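Local atomic coordinates of possible phosphoglycerate mutase GPM2 (Mycobacterium tuberculosis, PDB entry 2A6P), a protein that removes phosphate from a broad range of phosphomonoesters and can act in vivo as a fructose-1,6-bisphosphatase that sustains gluconeogenesis. Residues S123-V135 / F155-L168. Residues are numbered along the deposited sequence; the frame is centred on the assembly and turned at random.
Sequences SVAQVNDRADSAV and FSRAVITRWVQLPL
Asp132 OD1 is gripped by two nitrogens of Arg162. NE, at 2.7 Å from OD1, makes a nearly straight bond (164°) that lies in the guanidinium plane and meets the syn side of the oxygen. NH2 adds only weak bonds, 3.2 Å to OD1 and about as far to OD2, consistent with carboxylate and guanidinium planes 67° apart, which is far from a flat two-pronged pairing. Arg162 CG touches Ala131 CB at 3.6 Å; beyond it, bends at chi2 and chi3 turn the guanidinium to Asp132. A weak bond from Arg162 NH1 to Leu166 O ties the same group to the turn that ends its helix, where Gln165 is the C-prime residue of a Schellman motif.

Beneath this bridge helices 124-135 and 155-163 of the histidine phosphatase (branch 1) fold cross at -70°, their axes 8.6 Å apart. Small side chains are consistent with this approach: Ala131 sits as a knob among Phe155, Ala158, Val159 and Arg162, and its CB is 4.0 Å from Ala158 CB. Val159 also packs on Leu13 and Leu15 of the central-sheet strand 13-17. Phe155, its CG anti to the backbone N, enters the reciprocal hole lined by Val127, Arg130, Ala131 and Ala134, with Ala134 CB at the ring edge, 3.9 Å from CZ. Phe155 CE1 lies over the centre of the Arg130 guanidinium, 4.0 Å above its plane; Glu122 and Ala89 O hold the polar end of that arginine. Towards the start of helix 124-135, Leu168 CD1 packs against Val127 CB.

Phe155 N donates to Glu90 OE1, probably the catalytic proton donor/acceptor. The chemistry is thus divided: an ionic clamp at the partly exposed margin, and a buried apolar crossing that probably helps position the first turns of helix 153-163 beside the phosphatase active site.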
ATOM      1  N   SER A 123      18.058  -8.201 -15.739  1.00 21.91           N
ATOM      2  CA  SER A 123      17.200  -7.410 -16.605  1.00 22.68           C
ATOM      3  C   SER A 123      15.804  -7.479 -15.988  1.00 22.51           C
ATOM      4  O   SER A 123      15.552  -8.309 -15.110  1.00 22.44           O
ATOM      5  CB  SER A 123      17.142  -8.016 -17.996  1.00 21.11           C
ATOM      6  OG  SER A 123      16.491  -9.267 -17.933  1.00 23.23           O
ATOM      7  N   VAL A 124      14.905  -6.619 -16.461  1.00 21.88           N
ATOM      8  CA  VAL A 124      13.535  -6.602 -15.956  1.00 20.98           C
ATOM      9  C   VAL A 124      12.906  -7.993 -16.121  1.00 21.26           C
ATOM     10  O   VAL A 124      12.305  -8.539 -15.186  1.00 19.98           O
ATOM     11  CB  VAL A 124      12.688  -5.529 -16.711  1.00 22.00           C
ATOM     12  CG1 VAL A 124      11.233  -5.585 -16.252  1.00 20.31           C
ATOM     13  CG2 VAL A 124      13.278  -4.139 -16.468  1.00 19.79           C
ATOM     14  N   ALA A 125      13.076  -8.567 -17.309  1.00 21.75           N
ATOM     15  CA  ALA A 125      12.538  -9.884 -17.628  1.00 22.80           C
ATOM     16  C   ALA A 125      12.952 -10.924 -16.587  1.00 23.47           C
ATOM     17  O   ALA A 125      12.132 -11.719 -16.112  1.00 24.16           O
ATOM     18  CB  ALA A 125      13.015 -10.312 -19.014  1.00 22.82           C
ATOM     19  N   GLN A 126      14.227 -10.913 -16.225  1.00 23.16           N
ATOM     20  CA  GLN A 126      14.732 -11.870 -15.252  1.00 23.90           C
ATOM     21  C   GLN A 126      14.124 -11.690 -13.867  1.00 23.71           C
ATOM     22  O   GLN A 126      13.806 -12.669 -13.191  1.00 23.78           O
ATOM     23  CB  GLN A 126      16.262 -11.782 -15.179  1.00 24.20           C
ATOM     24  CG  GLN A 126      16.963 -12.370 -16.408  1.00 24.26           C
ATOM     25  CD  GLN A 126      18.472 -12.285 -16.321  1.00 25.94           C
ATOM     26  OE1 GLN A 126      19.047 -11.203 -16.361  1.00 23.29           O
ATOM     27  NE2 GLN A 126      19.120 -13.435 -16.192  1.00 27.84           N
ATOM     28  N   VAL A 127      13.944 -10.446 -13.442  1.00 23.43           N
ATOM     29  CA  VAL A 127      13.372 -10.230 -12.124  1.00 23.73           C
ATOM     30  C   VAL A 127      11.879 -10.502 -12.169  1.00 24.07           C
ATOM     31  O   VAL A 127      11.303 -10.961 -11.183  1.00 26.42           O
ATOM     32  CB  VAL A 127      13.651  -8.813 -11.612  1.00 23.75           C
ATOM     33  CG1 VAL A 127      13.032  -8.634 -10.224  1.00 25.15           C
ATOM     34  CG2 VAL A 127      15.159  -8.586 -11.534  1.00 21.87           C
ATOM     35  N   ASN A 128      11.260 -10.240 -13.315  1.00 23.88           N
ATOM     36  CA  ASN A 128       9.830 -10.497 -13.500  1.00 23.69           C
ATOM     37  C   ASN A 128       9.555 -11.979 -13.249  1.00 22.90           C
ATOM     38  O   ASN A 128       8.606 -12.338 -12.553  1.00 23.24           O
ATOM     39  CB  ASN A 128       9.417 -10.144 -14.933  1.00 25.55           C
ATOM     40  CG  ASN A 128       7.962 -10.465 -15.223  1.00 27.60           C
ATOM     41  OD1 ASN A 128       7.563 -11.627 -15.273  1.00 30.42           O
ATOM     42  ND2 ASN A 128       7.160  -9.428 -15.411  1.00 30.36           N
ATOM     43  N   ASP A 129      10.406 -12.830 -13.824  1.00 23.21           N
ATOM     44  CA  ASP A 129      10.283 -14.279 -13.676  1.00 22.90           C
ATOM     45  C   ASP A 129      10.631 -14.738 -12.273  1.00 20.90           C
ATOM     46  O   ASP A 129       9.992 -15.639 -11.739  1.00 19.65           O
ATOM     47  CB  ASP A 129      11.193 -15.005 -14.661  1.00 26.39           C
ATOM     48  CG  ASP A 129      11.008 -14.529 -16.068  1.00 29.97           C
ATOM     49  OD1 ASP A 129       9.846 -14.327 -16.478  1.00 31.79           O
ATOM     50  OD2 ASP A 129      12.029 -14.360 -16.768  1.00 33.24           O
ATOM     51  N   ARG A 130      11.652 -14.130 -11.676  1.00 20.58           N
ATOM     52  CA  ARG A 130      12.031 -14.505 -10.319  1.00 19.38           C
ATOM     53  C   ARG A 130      10.887 -14.139  -9.365  1.00 19.39           C
ATOM     54  O   ARG A 130      10.543 -14.903  -8.442  1.00 16.71           O
ATOM     55  CB  ARG A 130      13.325 -13.799  -9.903  1.00 19.86           C
ATOM     56  CG  ARG A 130      14.002 -14.491  -8.750  1.00 19.74           C
ATOM     57  CD  ARG A 130      15.520 -14.353  -8.779  1.00 21.99           C
ATOM     58  NE  ARG A 130      15.993 -13.271  -7.923  1.00 26.94           N
ATOM     59  CZ  ARG A 130      15.957 -11.993  -8.259  1.00 27.60           C
ATOM     60  NH1 ARG A 130      15.475 -11.649  -9.442  1.00 32.19           N
ATOM     61  NH2 ARG A 130      16.371 -11.065  -7.411  1.00 27.56           N
ATOM     62  N   ALA A 131      10.296 -12.970  -9.608  1.00 18.05           N
ATOM     63  CA  ALA A 131       9.180 -12.486  -8.805  1.00 18.60           C
ATOM     64  C   ALA A 131       7.993 -13.438  -8.916  1.00 19.23           C
ATOM     65  O   ALA A 131       7.377 -13.789  -7.909  1.00 18.89           O
ATOM     66  CB  ALA A 131       8.779 -11.094  -9.262  1.00 15.56           C
ATOM     67  N   ASP A 132       7.666 -13.858 -10.132  1.00 21.20           N
ATOM     68  CA  ASP A 132       6.544 -14.776 -10.317  1.00 23.34           C
ATOM     69  C   ASP A 132       6.788 -16.118  -9.628  1.00 23.24           C
ATOM     70  O   ASP A 132       5.871 -16.688  -9.031  1.00 23.77           O
ATOM     71  CB  ASP A 132       6.253 -14.999 -11.807  1.00 26.13           C
ATOM     72  CG  ASP A 132       5.627 -13.771 -12.472  1.00 28.30           C
ATOM     73  OD1 ASP A 132       4.772 -13.122 -11.827  1.00 29.68           O
ATOM     74  OD2 ASP A 132       5.980 -13.461 -13.636  1.00 30.78           O
ATOM     75  N   SER A 133       8.015 -16.626  -9.702  1.00 22.20           N
ATOM     76  CA  SER A 133       8.319 -17.897  -9.047  1.00 22.79           C
ATOM     77  C   SER A 133       8.084 -17.743  -7.540  1.00 24.12           C
ATOM     78  O   SER A 133       7.561 -18.654  -6.883  1.00 24.19           O
ATOM     79  CB  SER A 133       9.779 -18.320  -9.307  1.00 25.04           C
ATOM     80  OG  SER A 133      10.032 -18.579 -10.686  1.00 27.99           O
ATOM     81  N   ALA A 134       8.467 -16.581  -7.003  1.00 22.70           N
ATOM     82  CA  ALA A 134       8.300 -16.297  -5.580  1.00 22.55           C
ATOM     83  C   ALA A 134       6.819 -16.294  -5.205  1.00 22.50           C
ATOM     84  O   ALA A 134       6.438 -16.835  -4.169  1.00 21.96           O
ATOM     85  CB  ALA A 134       8.940 -14.944  -5.225  1.00 23.33           C
ATOM     86  N   VAL A 135       5.992 -15.682  -6.044  1.00 21.80           N
ATOM     87  CA  VAL A 135       4.554 -15.649  -5.797  1.00 22.98           C
ATOM     88  C   VAL A 135       3.998 -17.088  -5.842  1.00 24.59           C
ATOM     89  O   VAL A 135       3.150 -17.471  -5.024  1.00 23.76           O
ATOM     90  CB  VAL A 135       3.834 -14.786  -6.852  1.00 21.83           C
ATOM     91  CG1 VAL A 135       2.317 -14.964  -6.733  1.00 23.18           C
ATOM     92  CG2 VAL A 135       4.216 -13.319  -6.665  1.00 22.52           C
ATOM     93  N   PHE A 155      13.158  -6.037  -4.784  1.00 12.30           N
ATOM     94  CA  PHE A 155      12.558  -7.351  -4.991  1.00 13.89           C
ATOM     95  C   PHE A 155      11.207  -7.502  -4.285  1.00 13.11           C
ATOM     96  O   PHE A 155      10.276  -8.054  -4.854  1.00 14.10           O
ATOM     97  CB  PHE A 155      13.484  -8.491  -4.562  1.00 12.83           C
ATOM     98  CG  PHE A 155      12.969  -9.853  -4.980  1.00 13.60           C
ATOM     99  CD1 PHE A 155      12.887 -10.191  -6.329  1.00 13.20           C
ATOM    100  CD2 PHE A 155      12.472 -10.757  -4.034  1.00 13.50           C
ATOM    101  CE1 PHE A 155      12.308 -11.413  -6.732  1.00 15.51           C
ATOM    102  CE2 PHE A 155      11.892 -11.980  -4.432  1.00 13.18           C
ATOM    103  CZ  PHE A 155      11.811 -12.304  -5.776  1.00 11.76           C
ATOM    104  N   SER A 156      11.099  -7.021  -3.048  1.00 13.96           N
ATOM    105  CA  SER A 156       9.826  -7.101  -2.328  1.00 13.91           C
ATOM    106  C   SER A 156       8.745  -6.391  -3.151  1.00 14.03           C
ATOM    107  O   SER A 156       7.625  -6.874  -3.278  1.00 16.09           O
ATOM    108  CB  SER A 156       9.938  -6.450  -0.947  1.00 13.68           C
ATOM    109  OG  SER A 156      10.782  -7.198  -0.083  1.00 15.66           O
ATOM    110  N   ARG A 157       9.085  -5.230  -3.698  1.00 13.00           N
ATOM    111  CA  ARG A 157       8.150  -4.478  -4.521  1.00 13.86           C
ATOM    112  C   ARG A 157       7.806  -5.269  -5.769  1.00 14.53           C
ATOM    113  O   ARG A 157       6.691  -5.173  -6.285  1.00 14.50           O
ATOM    114  CB  ARG A 157       8.760  -3.171  -4.992  1.00 13.10           C
ATOM    115  CG  ARG A 157       9.052  -2.129  -3.954  1.00 14.75           C
ATOM    116  CD  ARG A 157       9.343  -0.880  -4.759  1.00 16.42           C
ATOM    117  NE  ARG A 157      10.223   0.047  -4.092  1.00 18.86           N
ATOM    118  CZ  ARG A 157      10.555   1.225  -4.598  1.00 16.84           C
ATOM    119  NH1 ARG A 157      10.060   1.599  -5.773  1.00 11.98           N
ATOM    120  NH2 ARG A 157      11.390   2.009  -3.935  1.00 18.06           N
ATOM    121  N   ALA A 158       8.788  -6.014  -6.270  1.00 14.34           N
ATOM    122  CA  ALA A 158       8.604  -6.831  -7.460  1.00 13.42           C
ATOM    123  C   ALA A 158       7.564  -7.884  -7.133  1.00 14.06           C
ATOM    124  O   ALA A 158       6.631  -8.114  -7.906  1.00 13.49           O
ATOM    125  CB  ALA A 158       9.920  -7.506  -7.856  1.00 11.59           C
ATOM    126  N   VAL A 159       7.740  -8.541  -5.993  1.00 13.44           N
ATOM    127  CA  VAL A 159       6.789  -9.567  -5.582  1.00 15.36           C
ATOM    128  C   VAL A 159       5.390  -8.978  -5.436  1.00 15.49           C
ATOM    129  O   VAL A 159       4.419  -9.545  -5.924  1.00 16.95           O
ATOM    130  CB  VAL A 159       7.206 -10.214  -4.262  1.00 16.05           C
ATOM    131  CG1 VAL A 159       6.113 -11.169  -3.777  1.00 16.85           C
ATOM    132  CG2 VAL A 159       8.528 -10.966  -4.469  1.00 17.21           C
ATOM    133  N   ILE A 160       5.294  -7.827  -4.779  1.00 16.07           N
ATOM    134  CA  ILE A 160       4.000  -7.160  -4.588  1.00 15.26           C
ATOM    135  C   ILE A 160       3.357  -6.796  -5.922  1.00 14.79           C
ATOM    136  O   ILE A 160       2.167  -7.054  -6.135  1.00 11.14           O
ATOM    137  CB  ILE A 160       4.161  -5.877  -3.747  1.00 15.08           C
ATOM    138  CG1 ILE A 160       4.576  -6.245  -2.318  1.00 14.21           C
ATOM    139  CG2 ILE A 160       2.872  -5.071  -3.759  1.00 15.71           C
ATOM    140  CD1 ILE A 160       4.923  -5.057  -1.479  1.00 14.29           C
ATOM    141  N   THR A 161       4.145  -6.188  -6.811  1.00 14.77           N
ATOM    142  CA  THR A 161       3.646  -5.793  -8.125  1.00 15.54           C
ATOM    143  C   THR A 161       3.087  -6.992  -8.879  1.00 15.11           C
ATOM    144  O   THR A 161       2.077  -6.884  -9.563  1.00 14.12           O
ATOM    145  CB  THR A 161       4.759  -5.153  -8.977  1.00 15.54           C
ATOM    146  OG1 THR A 161       5.261  -3.990  -8.310  1.00 19.67           O
ATOM    147  CG2 THR A 161       4.226  -4.743 -10.336  1.00 15.77           C
ATOM    148  N   ARG A 162       3.753  -8.137  -8.748  1.00 15.77           N
ATOM    149  CA  ARG A 162       3.319  -9.354  -9.423  1.00 17.20           C
ATOM    150  C   ARG A 162       2.142  -9.995  -8.707  1.00 18.17           C
ATOM    151  O   ARG A 162       1.273 -10.600  -9.344  1.00 18.51           O
ATOM    152  CB  ARG A 162       4.487 -10.337  -9.531  1.00 18.68           C
ATOM    153  CG  ARG A 162       5.657  -9.792 -10.357  1.00 19.48           C
ATOM    154  CD  ARG A 162       5.183  -9.365 -11.740  1.00 20.61           C
ATOM    155  NE  ARG A 162       4.654 -10.499 -12.494  1.00 22.61           N
ATOM    156  CZ  ARG A 162       3.943 -10.389 -13.610  1.00 23.06           C
ATOM    157  NH1 ARG A 162       3.663  -9.189 -14.108  1.00 24.38           N
ATOM    158  NH2 ARG A 162       3.523 -11.481 -14.233  1.00 25.52           N
ATOM    159  N   TRP A 163       2.110  -9.870  -7.384  1.00 16.54           N
ATOM    160  CA  TRP A 163       0.998 -10.424  -6.622  1.00 18.51           C
ATOM    161  C   TRP A 163      -0.295  -9.813  -7.157  1.00 18.35           C
ATOM    162  O   TRP A 163      -1.291 -10.518  -7.356  1.00 18.71           O
ATOM    163  CB  TRP A 163       1.126 -10.105  -5.127  1.00 18.95           C
ATOM    164  CG  TRP A 163      -0.050 -10.592  -4.333  1.00 18.74           C
ATOM    165  CD1 TRP A 163      -1.157  -9.874  -3.982  1.00 19.46           C
ATOM    166  CD2 TRP A 163      -0.263 -11.925  -3.840  1.00 19.19           C
ATOM    167  NE1 TRP A 163      -2.048 -10.673  -3.297  1.00 17.89           N
ATOM    168  CE2 TRP A 163      -1.527 -11.936  -3.198  1.00 19.10           C
ATOM    169  CE3 TRP A 163       0.488 -13.113  -3.881  1.00 19.39           C
ATOM    170  CZ2 TRP A 163      -2.053 -13.087  -2.597  1.00 17.38           C
ATOM    171  CZ3 TRP A 163      -0.037 -14.259  -3.283  1.00 19.28           C
ATOM    172  CH2 TRP A 163      -1.300 -14.233  -2.650  1.00 19.87           C
ATOM    173  N   VAL A 164      -0.254  -8.504  -7.404  1.00 17.77           N
ATOM    174  CA  VAL A 164      -1.406  -7.775  -7.911  1.00 19.51           C
ATOM    175  C   VAL A 164      -1.532  -7.815  -9.435  1.00 19.13           C
ATOM    176  O   VAL A 164      -2.305  -7.067 -10.021  1.00 19.41           O
ATOM    177  CB  VAL A 164      -1.391  -6.305  -7.422  1.00 19.68           C
ATOM    178  CG1 VAL A 164      -1.543  -6.276  -5.912  1.00 19.99           C
ATOM    179  CG2 VAL A 164      -0.111  -5.616  -7.837  1.00 17.93           C
ATOM    180  N   GLN A 165      -0.757  -8.698 -10.056  1.00 19.89           N
ATOM    181  CA  GLN A 165      -0.775  -8.933 -11.502  1.00 19.29           C
ATOM    182  C   GLN A 165      -0.599  -7.731 -12.419  1.00 19.73           C
ATOM    183  O   GLN A 165      -1.325  -7.564 -13.395  1.00 20.69           O
ATOM    184  CB  GLN A 165      -2.054  -9.699 -11.846  1.00 18.94           C
ATOM    185  CG  GLN A 165      -2.276 -10.852 -10.875  1.00 22.42           C
ATOM    186  CD  GLN A 165      -3.525 -11.658 -11.143  1.00 23.37           C
ATOM    187  OE1 GLN A 165      -3.513 -12.587 -11.940  1.00 28.00           O
ATOM    188  NE2 GLN A 165      -4.615 -11.307 -10.474  1.00 25.20           N
ATOM    189  N   LEU A 166       0.385  -6.902 -12.105  1.00 20.07           N
ATOM    190  CA  LEU A 166       0.690  -5.726 -12.907  1.00 21.34           C
ATOM    191  C   LEU A 166       2.065  -5.941 -13.560  1.00 21.55           C
ATOM    192  O   LEU A 166       2.830  -6.805 -13.124  1.00 21.74           O
ATOM    193  CB  LEU A 166       0.742  -4.476 -12.014  1.00 19.90           C
ATOM    194  CG  LEU A 166      -0.557  -3.956 -11.389  1.00 19.92           C
ATOM    195  CD1 LEU A 166      -0.231  -2.941 -10.305  1.00 16.16           C
ATOM    196  CD2 LEU A 166      -1.435  -3.328 -12.467  1.00 16.50           C
ATOM    197  N   PRO A 167       2.379  -5.179 -14.628  1.00 22.19           N
ATOM    198  CA  PRO A 167       3.685  -5.325 -15.289  1.00 21.48           C
ATOM    199  C   PRO A 167       4.714  -4.879 -14.255  1.00 21.09           C
ATOM    200  O   PRO A 167       4.438  -3.993 -13.440  1.00 20.08           O
ATOM    201  CB  PRO A 167       3.602  -4.354 -16.467  1.00 21.35           C
ATOM    202  CG  PRO A 167       2.129  -4.257 -16.741  1.00 23.42           C
ATOM    203  CD  PRO A 167       1.525  -4.223 -15.352  1.00 21.55           C
ATOM    204  N   LEU A 168       5.895  -5.480 -14.280  1.00 20.92           N
ATOM    205  CA  LEU A 168       6.925  -5.154 -13.302  1.00 19.94           C
ATOM    206  C   LEU A 168       7.284  -3.679 -13.322  1.00 19.95           C
ATOM    207  O   LEU A 168       7.785  -3.134 -12.338  1.00 18.62           O
ATOM    208  CB  LEU A 168       8.175  -5.999 -13.551  1.00 19.49           C
ATOM    209  CG  LEU A 168       8.823  -6.649 -12.327  1.00 17.68           C
ATOM    210  CD1 LEU A 168      10.330  -6.706 -12.547  1.00 16.91           C
ATOM    211  CD2 LEU A 168       8.502  -5.860 -11.083  1.00 16.05           C
TER